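Local coordinates for glycosyl hydrolase family 10 (Prevotella bryantii, PDB 4MGQ), which is the calcium-binding carbohydrate-binding module of a longer enzyme that probably cleaves internal (1->4)-beta-D-xylosidic linkages in xylans, at residues A[51-56]-A[113-118]; A[17-22]-A[132-137]; A[60-65]-A[79-84]. All coordinates share one frame; numbering follows the deposited sequence.

Contact 1 of 3, residues A[51-56]-A[113-118]. With CA (calcium ion), chain B.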
ATOM      1  N   LEU A  51      -3.258   7.831   4.995  1.00  7.64           N
ATOM      2  CA  LEU A  51      -3.068   6.489   4.459  1.00  7.88           C
ATOM      3  C   LEU A  51      -3.528   5.474   5.495  1.00  8.61           C
ATOM      4  O   LEU A  51      -3.037   5.482   6.618  1.00  9.68           O
ATOM      5  CB  LEU A  51      -1.591   6.251   4.104  1.00  7.89           C
ATOM      6  CG  LEU A  51      -1.233   4.863   3.562  1.00  7.54           C
ATOM      7  CD1 LEU A  51      -1.861   4.600   2.196  1.00  9.56           C
ATOM      8  CD2 LEU A  51       0.288   4.689   3.479  1.00  7.90           C
ATOM      9  N   LYS A  52      -4.475   4.613   5.129  1.00  8.20           N
ATOM     10  CA  LYS A  52      -4.877   3.509   5.997  1.00  8.93           C
ATOM     11  C   LYS A  52      -4.608   2.196   5.306  1.00  8.43           C
ATOM     12  O   LYS A  52      -4.798   2.083   4.093  1.00  8.42           O
ATOM     13  CB  LYS A  52      -6.364   3.588   6.350  1.00  9.49           C
ATOM     14  CG  LYS A  52      -6.768   4.806   7.127  1.00 12.41           C
ATOM     15  CD  LYS A  52      -8.251   4.678   7.508  1.00 14.48           C
ATOM     16  CE  LYS A  52      -8.748   5.897   8.231  1.00 18.20           C
ATOM     17  NZ  LYS A  52     -10.210   5.756   8.538  1.00 20.00           N
ATOM     18  N   LEU A  53      -4.216   1.186   6.076  1.00  8.09           N
ATOM     19  CA  LEU A  53      -4.061  -0.159   5.536  1.00  6.81           C
ATOM     20  C   LEU A  53      -3.831  -1.136   6.677  1.00  7.83           C
ATOM     21  O   LEU A  53      -3.695  -0.719   7.829  1.00  9.76           O
ATOM     22  CB  LEU A  53      -2.901  -0.201   4.529  1.00  9.14           C
ATOM     23  CG  LEU A  53      -1.482   0.053   5.056  1.00  9.35           C
ATOM     24  CD1 LEU A  53      -0.566  -1.097   4.634  1.00 12.39           C
ATOM     25  CD2 LEU A  53      -0.922   1.390   4.603  1.00 13.88           C
ATOM     26  N   ARG A  54      -3.825  -2.430   6.375  1.00  8.34           N
ATOM     27  CA  ARG A  54      -3.225  -3.378   7.309  1.00 10.04           C
ATOM     28  C   ARG A  54      -2.003  -3.977   6.633  1.00  9.73           C
ATOM     29  O   ARG A  54      -1.965  -4.124   5.410  1.00  9.59           O
ATOM     30  CB  ARG A  54      -4.207  -4.469   7.767  1.00  9.17           C
ATOM     31  CG  ARG A  54      -4.818  -5.329   6.680  1.00 10.09           C
ATOM     32  CD  ARG A  54      -5.730  -6.419   7.292  1.00 10.44           C
ATOM     33  NE  ARG A  54      -6.226  -7.288   6.237  1.00  9.89           N
ATOM     34  CZ  ARG A  54      -6.181  -8.616   6.266  1.00  9.03           C
ATOM     35  NH1 ARG A  54      -5.700  -9.247   7.330  1.00 11.99           N
ATOM     36  NH2 ARG A  54      -6.635  -9.311   5.236  1.00 10.66           N
ATOM     37  N   VAL A  55      -1.003  -4.316   7.440  1.00  8.24           N
ATOM     38  CA  VAL A  55       0.264  -4.776   6.901  1.00  7.66           C
ATOM     39  C   VAL A  55       0.827  -5.892   7.777  1.00  8.56           C
ATOM     40  O   VAL A  55       0.561  -5.940   8.982  1.00  9.51           O
ATOM     41  CB  VAL A  55       1.276  -3.611   6.796  1.00  8.31           C
ATOM     42  CG1 VAL A  55       1.619  -3.064   8.185  1.00 10.72           C
ATOM     43  CG2 VAL A  55       2.528  -4.052   6.038  1.00  7.92           C
ATOM     44  N   LYS A  56       1.593  -6.780   7.158  1.00 10.01           N
ATOM     45  CA  LYS A  56       2.278  -7.870   7.840  1.00  9.78           C
ATOM     46  C   LYS A  56       3.609  -8.065   7.117  1.00  9.48           C
ATOM     47  O   LYS A  56       3.666  -7.999   5.894  1.00  9.66           O
ATOM     48  CB  LYS A  56       1.406  -9.141   7.814  1.00 12.18           C
ATOM     49  CG  LYS A  56       2.060 -10.431   8.316  1.00 13.31           C
ATOM     50  CD  LYS A  56       1.174 -11.633   7.961  1.00 13.24           C
ATOM     51  CE  LYS A  56       1.889 -12.958   8.205  1.00 16.83           C
ATOM     52  NZ  LYS A  56       2.057 -13.223   9.669  1.00 17.89           N
ATOM     53  N   ILE A 113       6.340  -9.214   2.372  1.00 10.11           N
ATOM     54  CA  ILE A 113       5.406  -8.210   2.865  1.00  8.90           C
ATOM     55  C   ILE A 113       4.023  -8.509   2.289  1.00  8.86           C
ATOM     56  O   ILE A 113       3.900  -8.914   1.132  1.00  7.89           O
ATOM     57  CB  ILE A 113       5.858  -6.760   2.502  1.00  9.80           C
ATOM     58  CG1 ILE A 113       4.863  -5.730   3.042  1.00  9.27           C
ATOM     59  CG2 ILE A 113       6.079  -6.617   1.001  1.00 10.25           C
ATOM     60  CD1 ILE A 113       5.380  -4.293   3.022  1.00  8.64           C
ATOM     61  N   TRP A 114       3.009  -8.370   3.135  1.00  8.67           N
ATOM     62  CA  TRP A 114       1.605  -8.469   2.743  1.00  9.53           C
ATOM     63  C   TRP A 114       0.887  -7.177   3.126  1.00  7.11           C
ATOM     64  O   TRP A 114       1.147  -6.609   4.187  1.00  8.38           O
ATOM     65  CB  TRP A 114       0.901  -9.648   3.431  1.00  8.27           C
ATOM     66  CG  TRP A 114       1.466 -11.025   3.199  1.00  8.14           C
ATOM     67  CD1 TRP A 114       1.007 -11.960   2.319  1.00 10.23           C
ATOM     68  CD2 TRP A 114       2.565 -11.636   3.898  1.00 10.95           C
ATOM     69  NE1 TRP A 114       1.752 -13.116   2.421  1.00 11.16           N
ATOM     70  CE2 TRP A 114       2.716 -12.939   3.378  1.00  9.78           C
ATOM     71  CE3 TRP A 114       3.434 -11.206   4.911  1.00 11.21           C
ATOM     72  CZ2 TRP A 114       3.706 -13.814   3.826  1.00 11.92           C
ATOM     73  CZ3 TRP A 114       4.415 -12.081   5.360  1.00 11.79           C
ATOM     74  CH2 TRP A 114       4.541 -13.370   4.816  1.00 10.90           C
ATOM     75  N   MET A 115      -0.012  -6.704   2.269  1.00  7.22           N
ATOM     76  CA  MET A 115      -0.793  -5.506   2.573  1.00  6.82           C
ATOM     77  C   MET A 115      -2.231  -5.704   2.125  1.00  6.58           C
ATOM     78  O   MET A 115      -2.492  -6.435   1.173  1.00  7.96           O
ATOM     79  CB  MET A 115      -0.201  -4.258   1.898  1.00  7.77           C
ATOM     80  CG  MET A 115       1.061  -3.755   2.579  1.00 10.43           C
ATOM     81  SD  MET A 115       1.661  -2.198   1.889  1.00 12.68           S
ATOM     82  CE  MET A 115       2.326  -2.802   0.353  1.00 14.87           C
ATOM     83  N   ASP A 116      -3.157  -5.040   2.810  1.00  7.67           N
ATOM     84  CA  ASP A 116      -4.573  -5.148   2.455  1.00  8.21           C
ATOM     85  C   ASP A 116      -5.328  -3.925   2.954  1.00  8.42           C
ATOM     86  O   ASP A 116      -4.826  -3.160   3.793  1.00  7.56           O
ATOM     87  CB  ASP A 116      -5.180  -6.436   3.046  1.00  8.61           C
ATOM     88  CG  ASP A 116      -6.480  -6.860   2.360  1.00  9.71           C
ATOM     89  OD1 ASP A 116      -6.788  -6.366   1.245  1.00  9.59           O
ATOM     90  OD2 ASP A 116      -7.178  -7.722   2.936  1.00 10.91           O
ATOM     91  N   ASP A 117      -6.533  -3.738   2.420  1.00  8.24           N
ATOM     92  CA  ASP A 117      -7.435  -2.690   2.883  1.00  8.67           C
ATOM     93  C   ASP A 117      -6.778  -1.312   2.816  1.00  7.24           C
ATOM     94  O   ASP A 117      -6.875  -0.499   3.736  1.00  8.23           O
ATOM     95  CB  ASP A 117      -7.913  -3.028   4.286  1.00 10.55           C
ATOM     96  CG  ASP A 117      -8.599  -4.384   4.340  1.00 14.08           C
ATOM     97  OD1 ASP A 117      -9.496  -4.608   3.501  1.00 14.09           O
ATOM     98  OD2 ASP A 117      -8.228  -5.230   5.186  1.00 13.43           O
ATOM     99  N   VAL A 118      -6.105  -1.062   1.698  1.00  8.79           N
ATOM    100  CA  VAL A 118      -5.390   0.189   1.500  1.00  7.79           C
ATOM    101  C   VAL A 118      -6.345   1.297   1.070  1.00  9.26           C
ATOM    102  O   VAL A 118      -7.056   1.164   0.063  1.00 10.10           O
ATOM    103  CB  VAL A 118      -4.291   0.041   0.443  1.00  8.44           C
ATOM    104  CG1 VAL A 118      -3.456   1.327   0.362  1.00  9.67           C
ATOM    105  CG2 VAL A 118      -3.410  -1.172   0.752  1.00  8.12           C
TER
HETATM  106 CA    CA B 601      -8.541  -8.055   0.825  1.00 13.66          CA
HETATM  107  O   HOH W   1     -10.137  -6.369   1.499  1.00 16.38           O
HETATM  108  O   HOH W   2      -9.749  -9.176   2.623  1.00 16.77           O
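Lys-56 lies over one face of the Trp-114 indole, while the backbone carbon C of Lys-56 sits at the ring's edge. CE of Lys-56 is 4.2 Å from the centroid of the six-membered ring of Trp-114, a CH-pi contact displaced toward the rim. CG anti to the backbone N (chi1 172°) starts the lysine chain on this path beside the indole. The ring of Tyr-20 also stacks with Trp-114. The long methylene chain suits this place because it can cover an aromatic face while carrying its ammonium group onward: NZ is bonded to Thr-84 O and paired with Asp-158, and its attraction to the indole is at most weak. The other flat group, the Arg-54 guanidinium, is met at its edge by carboxylates. NH2 gives a fairly straight bond (162°) to the anti lone pair of Asp-116 OD2, at 2.8 Å from it. NE adds a weak bond of 3.1 Å to Asp-117 OD2, and Asp-156 and the ring of Trp-86 engage the same guanidinium. Asp-116 also holds the calcium ion with both oxygens, OD1 and OD2 each 2.5 Å from the metal. Ion and arginine thus share OD2, which would be expected to stabilise the negative charge of this buried carboxylate. Water 1, a calcium ligand, donates to Asp-117 OD1 at 2.7 Å. Val-55 and Met-115 form a non-hydrogen-bonded pair, Val-55 CG2 lying 3.8 Å from Met-115 CG. Leu-53 CD1 touches the Met-115 sulfur at 3.7 Å. Val-55 and Met-115 pack inward, and the opposite face carries Arg-54, Asp-116, Lys-56 and Trp-114; such antiparallel pairing fits the beta-sandwich of a CBM 4/9 carbohydrate-binding module, with Asp-116 supplying calcium ligands just before the chain turns a corner at Asp-117.

Contact 2 of 3, residues A[17-22]-A[132-137]. With CA (calcium ion), chain B.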
ATOM      1  N   HIS A  17      -8.182 -11.978   0.466  1.00  9.43           N
ATOM      2  CA  HIS A  17      -7.022 -11.881  -0.425  1.00 11.07           C
ATOM      3  C   HIS A  17      -6.275 -10.586  -0.177  1.00 11.96           C
ATOM      4  O   HIS A  17      -6.871  -9.562   0.173  1.00  9.92           O
ATOM      5  CB  HIS A  17      -7.452 -12.011  -1.885  1.00 11.25           C
ATOM      6  CG  HIS A  17      -8.139 -13.311  -2.168  1.00 12.96           C
ATOM      7  ND1 HIS A  17      -9.502 -13.473  -2.029  1.00 16.18           N
ATOM      8  CD2 HIS A  17      -7.646 -14.524  -2.508  1.00 17.68           C
ATOM      9  CE1 HIS A  17      -9.822 -14.725  -2.305  1.00 16.20           C
ATOM     10  NE2 HIS A  17      -8.716 -15.386  -2.592  1.00 16.97           N
ATOM     11  N   VAL A  18      -4.954 -10.649  -0.327  1.00 10.02           N
ATOM     12  CA  VAL A  18      -4.098  -9.527   0.026  1.00  9.41           C
ATOM     13  C   VAL A  18      -3.023  -9.345  -1.044  1.00  9.36           C
ATOM     14  O   VAL A  18      -2.753 -10.255  -1.822  1.00  9.32           O
ATOM     15  CB  VAL A  18      -3.428  -9.736   1.409  1.00  8.60           C
ATOM     16  CG1 VAL A  18      -4.479 -10.091   2.483  1.00  8.66           C
ATOM     17  CG2 VAL A  18      -2.386 -10.841   1.334  1.00 10.05           C
ATOM     18  N   LEU A  19      -2.441  -8.155  -1.086  1.00  8.29           N
ATOM     19  CA  LEU A  19      -1.267  -7.903  -1.911  1.00  8.62           C
ATOM     20  C   LEU A  19      -0.073  -8.591  -1.247  1.00  7.26           C
ATOM     21  O   LEU A  19       0.111  -8.494  -0.033  1.00  8.48           O
ATOM     22  CB  LEU A  19      -1.023  -6.397  -2.069  1.00  9.01           C
ATOM     23  CG  LEU A  19       0.208  -5.947  -2.881  1.00 13.91           C
ATOM     24  CD1 LEU A  19      -0.019  -4.550  -3.422  1.00 15.89           C
ATOM     25  CD2 LEU A  19       1.495  -5.958  -2.060  1.00 18.43           C
ATOM     26  N   TYR A  20       0.736  -9.270  -2.051  1.00  9.14           N
ATOM     27  CA  TYR A  20       1.893  -9.996  -1.538  1.00  7.71           C
ATOM     28  C   TYR A  20       3.117  -9.749  -2.394  1.00 10.33           C
ATOM     29  O   TYR A  20       3.072  -9.923  -3.604  1.00  9.68           O
ATOM     30  CB  TYR A  20       1.597 -11.488  -1.493  1.00 10.25           C
ATOM     31  CG  TYR A  20       2.808 -12.359  -1.252  1.00 10.08           C
ATOM     32  CD1 TYR A  20       3.527 -12.265  -0.069  1.00 11.36           C
ATOM     33  CD2 TYR A  20       3.211 -13.294  -2.195  1.00 14.21           C
ATOM     34  CE1 TYR A  20       4.622 -13.072   0.171  1.00 13.19           C
ATOM     35  CE2 TYR A  20       4.322 -14.109  -1.967  1.00 18.00           C
ATOM     36  CZ  TYR A  20       5.016 -13.987  -0.777  1.00 16.35           C
ATOM     37  OH  TYR A  20       6.110 -14.781  -0.518  1.00 15.91           O
ATOM     38  N   ILE A  21       4.211  -9.354  -1.755  1.00 10.03           N
ATOM     39  CA  ILE A  21       5.487  -9.246  -2.451  1.00 11.25           C
ATOM     40  C   ILE A  21       6.531 -10.090  -1.746  1.00 10.71           C
ATOM     41  O   ILE A  21       6.867  -9.829  -0.587  1.00 10.58           O
ATOM     42  CB  ILE A  21       5.988  -7.803  -2.525  1.00 11.66           C
ATOM     43  CG1 ILE A  21       5.050  -6.963  -3.392  1.00 16.22           C
ATOM     44  CG2 ILE A  21       7.420  -7.764  -3.083  1.00 12.74           C
ATOM     45  CD1 ILE A  21       5.395  -5.499  -3.384  1.00 15.12           C
ATOM     46  N   HIS A  22       7.032 -11.103  -2.438  1.00 11.02           N
ATOM     47  CA  HIS A  22       8.231 -11.769  -1.963  1.00 12.27           C
ATOM     48  C   HIS A  22       9.415 -10.897  -2.352  1.00 13.70           C
ATOM     49  O   HIS A  22       9.761 -10.789  -3.526  1.00 12.91           O
ATOM     50  CB  HIS A  22       8.402 -13.165  -2.535  1.00 13.84           C
ATOM     51  CG  HIS A  22       9.675 -13.813  -2.090  1.00 15.40           C
ATOM     52  ND1 HIS A  22       9.951 -14.053  -0.763  1.00 20.48           N
ATOM     53  CD2 HIS A  22      10.772 -14.201  -2.780  1.00 18.65           C
ATOM     54  CE1 HIS A  22      11.148 -14.603  -0.657  1.00 18.74           C
ATOM     55  NE2 HIS A  22      11.668 -14.702  -1.866  1.00 19.22           N
ATOM     56  N   GLY A 132      -7.780  -1.268  -3.387  1.00  9.88           N
ATOM     57  CA  GLY A 132      -7.138  -1.480  -2.103  1.00 10.02           C
ATOM     58  C   GLY A 132      -7.548  -2.766  -1.417  1.00  9.81           C
ATOM     59  O   GLY A 132      -7.062  -3.062  -0.327  1.00  9.40           O
ATOM     60  N   THR A 133      -8.442  -3.537  -2.031  1.00  9.09           N
ATOM     61  CA  THR A 133      -8.911  -4.783  -1.405  1.00 12.51           C
ATOM     62  C   THR A 133      -8.318  -6.070  -1.988  1.00  9.74           C
ATOM     63  O   THR A 133      -8.366  -7.108  -1.344  1.00 12.85           O
ATOM     64  CB  THR A 133     -10.449  -4.918  -1.496  1.00 14.44           C
ATOM     65  OG1 THR A 133     -10.819  -5.362  -2.810  1.00 18.89           O
ATOM     66  CG2 THR A 133     -11.105  -3.603  -1.176  1.00 19.43           C
ATOM     67  N   PHE A 134      -7.813  -6.010  -3.218  1.00 10.88           N
ATOM     68  CA  PHE A 134      -7.119  -7.135  -3.848  1.00  9.73           C
ATOM     69  C   PHE A 134      -7.928  -8.420  -3.928  1.00 12.50           C
ATOM     70  O   PHE A 134      -7.364  -9.508  -3.974  1.00 12.00           O
ATOM     71  CB  PHE A 134      -5.806  -7.394  -3.103  1.00 10.73           C
ATOM     72  CG  PHE A 134      -4.996  -6.154  -2.923  1.00  7.89           C
ATOM     73  CD1 PHE A 134      -4.374  -5.562  -4.011  1.00  9.76           C
ATOM     74  CD2 PHE A 134      -4.905  -5.542  -1.682  1.00  9.65           C
ATOM     75  CE1 PHE A 134      -3.646  -4.398  -3.860  1.00 10.50           C
ATOM     76  CE2 PHE A 134      -4.171  -4.379  -1.519  1.00  9.77           C
ATOM     77  CZ  PHE A 134      -3.544  -3.802  -2.615  1.00  9.64           C
ATOM     78  N   GLU A 135      -9.250  -8.308  -3.953  1.00 13.93           N
ATOM     79  CA  GLU A 135     -10.063  -9.510  -4.044  1.00 12.94           C
ATOM     80  C   GLU A 135     -10.171 -10.013  -5.477  1.00 16.08           C
ATOM     81  O   GLU A 135     -10.679 -11.109  -5.704  1.00 16.89           O
ATOM     82  CB  GLU A 135     -11.455  -9.261  -3.455  1.00 15.85           C
ATOM     83  CG  GLU A 135     -11.429  -8.943  -1.965  1.00 17.62           C
ATOM     84  CD  GLU A 135     -10.783 -10.044  -1.135  1.00 18.07           C
ATOM     85  OE1 GLU A 135     -11.075 -11.238  -1.381  1.00 14.76           O
ATOM     86  OE2 GLU A 135      -9.983  -9.715  -0.232  1.00 16.89           O
ATOM     87  N   GLU A 136      -9.677  -9.237  -6.440  1.00 14.23           N
ATOM     88  CA  GLU A 136      -9.651  -9.687  -7.831  1.00 17.15           C
ATOM     89  C   GLU A 136      -8.236  -9.736  -8.400  1.00 18.18           C
ATOM     90  O   GLU A 136      -7.858 -10.700  -9.058  1.00 18.78           O
ATOM     91  CB  GLU A 136     -10.527  -8.793  -8.713  1.00 23.64           C
ATOM     92  CG  GLU A 136     -12.010  -8.862  -8.379  1.00 29.28           C
ATOM     93  CD  GLU A 136     -12.846  -7.889  -9.201  1.00 48.42           C
ATOM     94  OE1 GLU A 136     -12.478  -6.692  -9.288  1.00 44.45           O
ATOM     95  OE2 GLU A 136     -13.874  -8.327  -9.763  1.00 53.49           O
ATOM     96  N   ASN A 137      -7.460  -8.686  -8.150  1.00 17.62           N
ATOM     97  CA  ASN A 137      -6.115  -8.590  -8.697  1.00 15.79           C
ATOM     98  C   ASN A 137      -5.382  -7.416  -8.069  1.00 13.07           C
ATOM     99  O   ASN A 137      -5.909  -6.768  -7.160  1.00 12.43           O
ATOM    100  CB  ASN A 137      -6.163  -8.444 -10.220  1.00 17.11           C
ATOM    101  CG  ASN A 137      -7.019  -7.271 -10.667  1.00 17.04           C
ATOM    102  OD1 ASN A 137      -6.905  -6.164 -10.146  1.00 16.66           O
ATOM    103  ND2 ASN A 137      -7.896  -7.518 -11.637  1.00 21.48           N
TER
HETATM  104 CA    CA B 601      -8.541  -8.055   0.825  1.00 13.66          CA
HETATM  105  O   HOH W   1     -10.137  -6.369   1.499  1.00 16.38           O
HETATM  106  O   HOH W   2      -9.749  -9.176   2.623  1.00 16.77           O
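His-17 and Glu-135 meet through two torsions: the imidazole CG is anti to the carbonyl carbon (chi1 -59°), and the glutamate chain bends at chi2 (-58°), which carries CD back toward the histidine. The two side chains then cross at about a right angle. Both carboxylate oxygens are used. ND1 of His-17 gives OE1 of Glu-135 a bond of 2.8 Å; OE1 lies in the imidazole plane, while ND1 approaches from above the carboxylate plane. The backbone N of His-17 meets OE2 of Glu-135 on its syn side at 3.0 Å. OE2 is also a calcium ligand, 2.4 Å from the ion, so an acidic side chain suits this post by serving metal and strand together. His-17 O (2.3 Å from the calcium) and Thr-133 O bind it through the main chain, and Asp-116 and two waters complete the site. Beside the ion, Phe-134 turns its flat face to Leu-19, whose CB stands over the ring centre at 3.6 Å; an apolar ring fits this buried spot, where Trp-141 also meets it. The segment 132-137 is a loop between strands 111-121 and 141-142, and it packs on the start of strand 17-24, which runs between strands 111-121 and 151-155.

Contact 3 of 3, residues A[60-65]-A[79-84]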
ATOM      1  N   ALA A  60       9.928  -7.350  11.612  1.00 18.17           N
ATOM      2  CA  ALA A  60       9.562  -6.003  12.018  1.00 17.67           C
ATOM      3  C   ALA A  60      10.410  -5.001  11.248  1.00 19.68           C
ATOM      4  O   ALA A  60      11.614  -5.187  11.089  1.00 18.64           O
ATOM      5  CB  ALA A  60       9.738  -5.824  13.514  1.00 23.20           C
ATOM      6  N   CYS A  61       9.773  -3.951  10.745  1.00 15.47           N
ATOM      7  CA  CYS A  61      10.490  -2.957   9.958  1.00 13.87           C
ATOM      8  C   CYS A  61       9.725  -1.645   9.891  1.00 15.02           C
ATOM      9  O   CYS A  61       8.557  -1.565  10.289  1.00 11.79           O
ATOM     10  CB  CYS A  61      10.737  -3.474   8.540  1.00 11.72           C
ATOM     11  SG  CYS A  61       9.185  -3.788   7.620  1.00 14.36           S
ATOM     12  N   ASP A  62      10.418  -0.622   9.403  1.00 14.17           N
ATOM     13  CA  ASP A  62       9.807   0.617   8.932  1.00 14.87           C
ATOM     14  C   ASP A  62       9.483   0.464   7.455  1.00 12.48           C
ATOM     15  O   ASP A  62      10.304  -0.031   6.683  1.00 11.30           O
ATOM     16  CB  ASP A  62      10.747   1.816   9.111  1.00 14.37           C
ATOM     17  CG  ASP A  62      10.916   2.230  10.555  1.00 24.17           C
ATOM     18  OD1 ASP A  62      10.205   1.699  11.430  1.00 21.59           O
ATOM     19  OD2 ASP A  62      11.754   3.120  10.808  1.00 26.07           O
ATOM     20  N   VAL A  63       8.292   0.884   7.051  1.00  8.61           N
ATOM     21  CA  VAL A  63       7.974   0.895   5.633  1.00  7.59           C
ATOM     22  C   VAL A  63       7.910   2.348   5.183  1.00  9.89           C
ATOM     23  O   VAL A  63       7.045   3.120   5.613  1.00  9.21           O
ATOM     24  CB  VAL A  63       6.647   0.173   5.312  1.00  7.57           C
ATOM     25  CG1 VAL A  63       6.374   0.251   3.819  1.00  8.22           C
ATOM     26  CG2 VAL A  63       6.721  -1.295   5.757  1.00  9.39           C
ATOM     27  N   THR A  64       8.860   2.724   4.336  1.00  7.56           N
ATOM     28  CA  THR A  64       8.981   4.102   3.876  1.00  8.15           C
ATOM     29  C   THR A  64       8.088   4.374   2.665  1.00  8.48           C
ATOM     30  O   THR A  64       8.082   3.596   1.706  1.00  8.49           O
ATOM     31  CB  THR A  64      10.445   4.409   3.516  1.00  9.58           C
ATOM     32  OG1 THR A  64      11.247   4.232   4.685  1.00 12.32           O
ATOM     33  CG2 THR A  64      10.601   5.832   3.026  1.00 11.07           C
ATOM     34  N   VAL A  65       7.329   5.465   2.738  1.00  8.59           N
ATOM     35  CA  VAL A  65       6.486   5.906   1.625  1.00  8.20           C
ATOM     36  C   VAL A  65       6.798   7.356   1.274  1.00  7.02           C
ATOM     37  O   VAL A  65       6.664   8.237   2.118  1.00  9.93           O
ATOM     38  CB  VAL A  65       4.978   5.789   1.947  1.00  7.16           C
ATOM     39  CG1 VAL A  65       4.154   6.207   0.740  1.00  8.01           C
ATOM     40  CG2 VAL A  65       4.604   4.354   2.363  1.00  9.03           C
ATOM     41  N   SER A  79       4.704   7.316   5.953  1.00  9.03           N
ATOM     42  CA  SER A  79       5.548   6.166   6.272  1.00  8.79           C
ATOM     43  C   SER A  79       5.035   5.512   7.551  1.00 10.09           C
ATOM     44  O   SER A  79       4.506   6.192   8.440  1.00 11.05           O
ATOM     45  CB  SER A  79       7.004   6.589   6.434  1.00  9.94           C
ATOM     46  OG  SER A  79       7.521   7.053   5.202  1.00  9.61           O
ATOM     47  N   PHE A  80       5.180   4.197   7.644  1.00  9.57           N
ATOM     48  CA  PHE A  80       4.587   3.482   8.764  1.00  9.85           C
ATOM     49  C   PHE A  80       5.472   2.331   9.199  1.00 11.12           C
ATOM     50  O   PHE A  80       6.587   2.159   8.695  1.00 11.43           O
ATOM     51  CB  PHE A  80       3.182   2.978   8.395  1.00  9.71           C
ATOM     52  CG  PHE A  80       3.140   2.115   7.162  1.00  9.03           C
ATOM     53  CD1 PHE A  80       3.045   2.683   5.900  1.00  7.87           C
ATOM     54  CD2 PHE A  80       3.172   0.731   7.264  1.00  9.08           C
ATOM     55  CE1 PHE A  80       3.001   1.897   4.767  1.00  7.36           C
ATOM     56  CE2 PHE A  80       3.120  -0.072   6.130  1.00  8.33           C
ATOM     57  CZ  PHE A  80       3.030   0.520   4.875  1.00  7.71           C
ATOM     58  N   LYS A  81       4.976   1.546  10.148  1.00 12.02           N
ATOM     59  CA  LYS A  81       5.741   0.420  10.664  1.00 11.82           C
ATOM     60  C   LYS A  81       4.964  -0.875  10.488  1.00  9.91           C
ATOM     61  O   LYS A  81       3.734  -0.875  10.443  1.00 10.46           O
ATOM     62  CB  LYS A  81       6.091   0.639  12.140  1.00 16.92           C
ATOM     63  CG  LYS A  81       6.974   1.859  12.391  1.00 17.59           C
ATOM     64  CD  LYS A  81       7.338   1.981  13.858  1.00 27.46           C
ATOM     65  CE  LYS A  81       8.238   3.185  14.107  1.00 30.78           C
ATOM     66  NZ  LYS A  81       9.642   2.922  13.682  1.00 33.92           N
ATOM     67  N   SER A  82       5.690  -1.980  10.393  1.00 11.03           N
ATOM     68  CA  SER A  82       5.068  -3.287  10.255  1.00  9.71           C
ATOM     69  C   SER A  82       5.695  -4.254  11.249  1.00 12.87           C
ATOM     70  O   SER A  82       6.832  -4.063  11.676  1.00 15.27           O
ATOM     71  CB  SER A  82       5.212  -3.814   8.831  1.00  9.73           C
ATOM     72  OG  SER A  82       4.583  -5.076   8.675  1.00 11.54           O
ATOM     73  N   THR A  83       4.928  -5.273  11.618  1.00 11.33           N
ATOM     74  CA  THR A  83       5.401  -6.344  12.490  1.00 13.98           C
ATOM     75  C   THR A  83       5.059  -7.682  11.849  1.00 13.56           C
ATOM     76  O   THR A  83       4.520  -7.721  10.746  1.00 11.23           O
ATOM     77  CB  THR A  83       4.762  -6.272  13.890  1.00 13.81           C
ATOM     78  OG1 THR A  83       3.369  -6.602  13.789  1.00 15.11           O
ATOM     79  CG2 THR A  83       4.918  -4.876  14.499  1.00 15.47           C
ATOM     80  N   THR A  84       5.342  -8.785  12.540  1.00 12.46           N
ATOM     81  CA  THR A  84       5.116 -10.099  11.956  1.00 13.19           C
ATOM     82  C   THR A  84       3.673 -10.587  12.122  1.00 13.26           C
ATOM     83  O   THR A  84       3.335 -11.678  11.673  1.00 15.25           O
ATOM     84  CB  THR A  84       6.069 -11.140  12.557  1.00 16.69           C
ATOM     85  OG1 THR A  84       5.898 -11.160  13.976  1.00 15.99           O
ATOM     86  CG2 THR A  84       7.513 -10.769  12.233  1.00 15.88           C
TER
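Phe-80 and Val-63 lie side by side and point the same way, paired across two antiparallel strands. The phenylalanine CG sits between its backbone N and carbonyl carbon (chi1 56°), and the ring comes back toward the facing strand. Val-63 CB stands over one face of that ring, offset toward the rim and 3.8 Å from the centroid of Phe-80. Both methyls of the valine continue the contact: CG1 is 3.5 Å from CZ of Phe-80, while CG2 lies nearer CE2. Val-65 approaches obliquely with CG2, close to CE1 of the same ring. Branched aliphatic groups suit such a place, as they offer a broad, stiff surface to an aromatic plane. The strands 61-69 and 80-82 form a beta hairpin at one margin of a five-stranded antiparallel sheet, with 80-82 outermost. Phe-80 reaches from this margin to Leu-51, Leu-53 and Val-55 of the opposing sheet, and also to Phe-104, as an interior residue of a beta-sandwich does. On the hairpin's other face, Asp-62 and Lys-81 run alongside each other as an exposed salt bridge. The lysine chain is extended until it bends at chi4 (-77°), which turns NZ toward the aspartate. NZ meets OD1 of Asp-62 on the syn side, 2.6 Å away, while CG of Lys-81 also passes near that oxygen. Charged ends suit a surface where water can reach them. Backbone bonds join Cys-61 with Ser-82 and Val-63 with Phe-80, the shortest being 2.7 Å from Val-63 N to Phe-80 O. Beyond them a side chain takes over: Ser-79 OG accepts a nearly straight bond (175°) from Val-65 N at 2.9 Å. That hydroxyl is also bonded to Thr-77 OG1, whereas Ser-82 OG pairs with Thr-57 OG1.

From the N terminus, strand 17-24 opens the widest loop, which contact 2 closes only when the chain returns at 132-137. Inside it, contact 1 closes a second loop between 51-56 and 113-118, and inside that contact 3 joins the hairpin 60-65 with 79-84; the three nest without crossing. Contacts 1 and 2 share one sheet, where strands 17-24 and 111-121 are neighbours, and also share the calcium ion and its two waters. Contact 3 belongs to the other sheet and packs against contact 1 where Val-55 meets Ser-82 across the two sheets. Contacts 2 and 3 do not touch, their centres being about 18 Å apart.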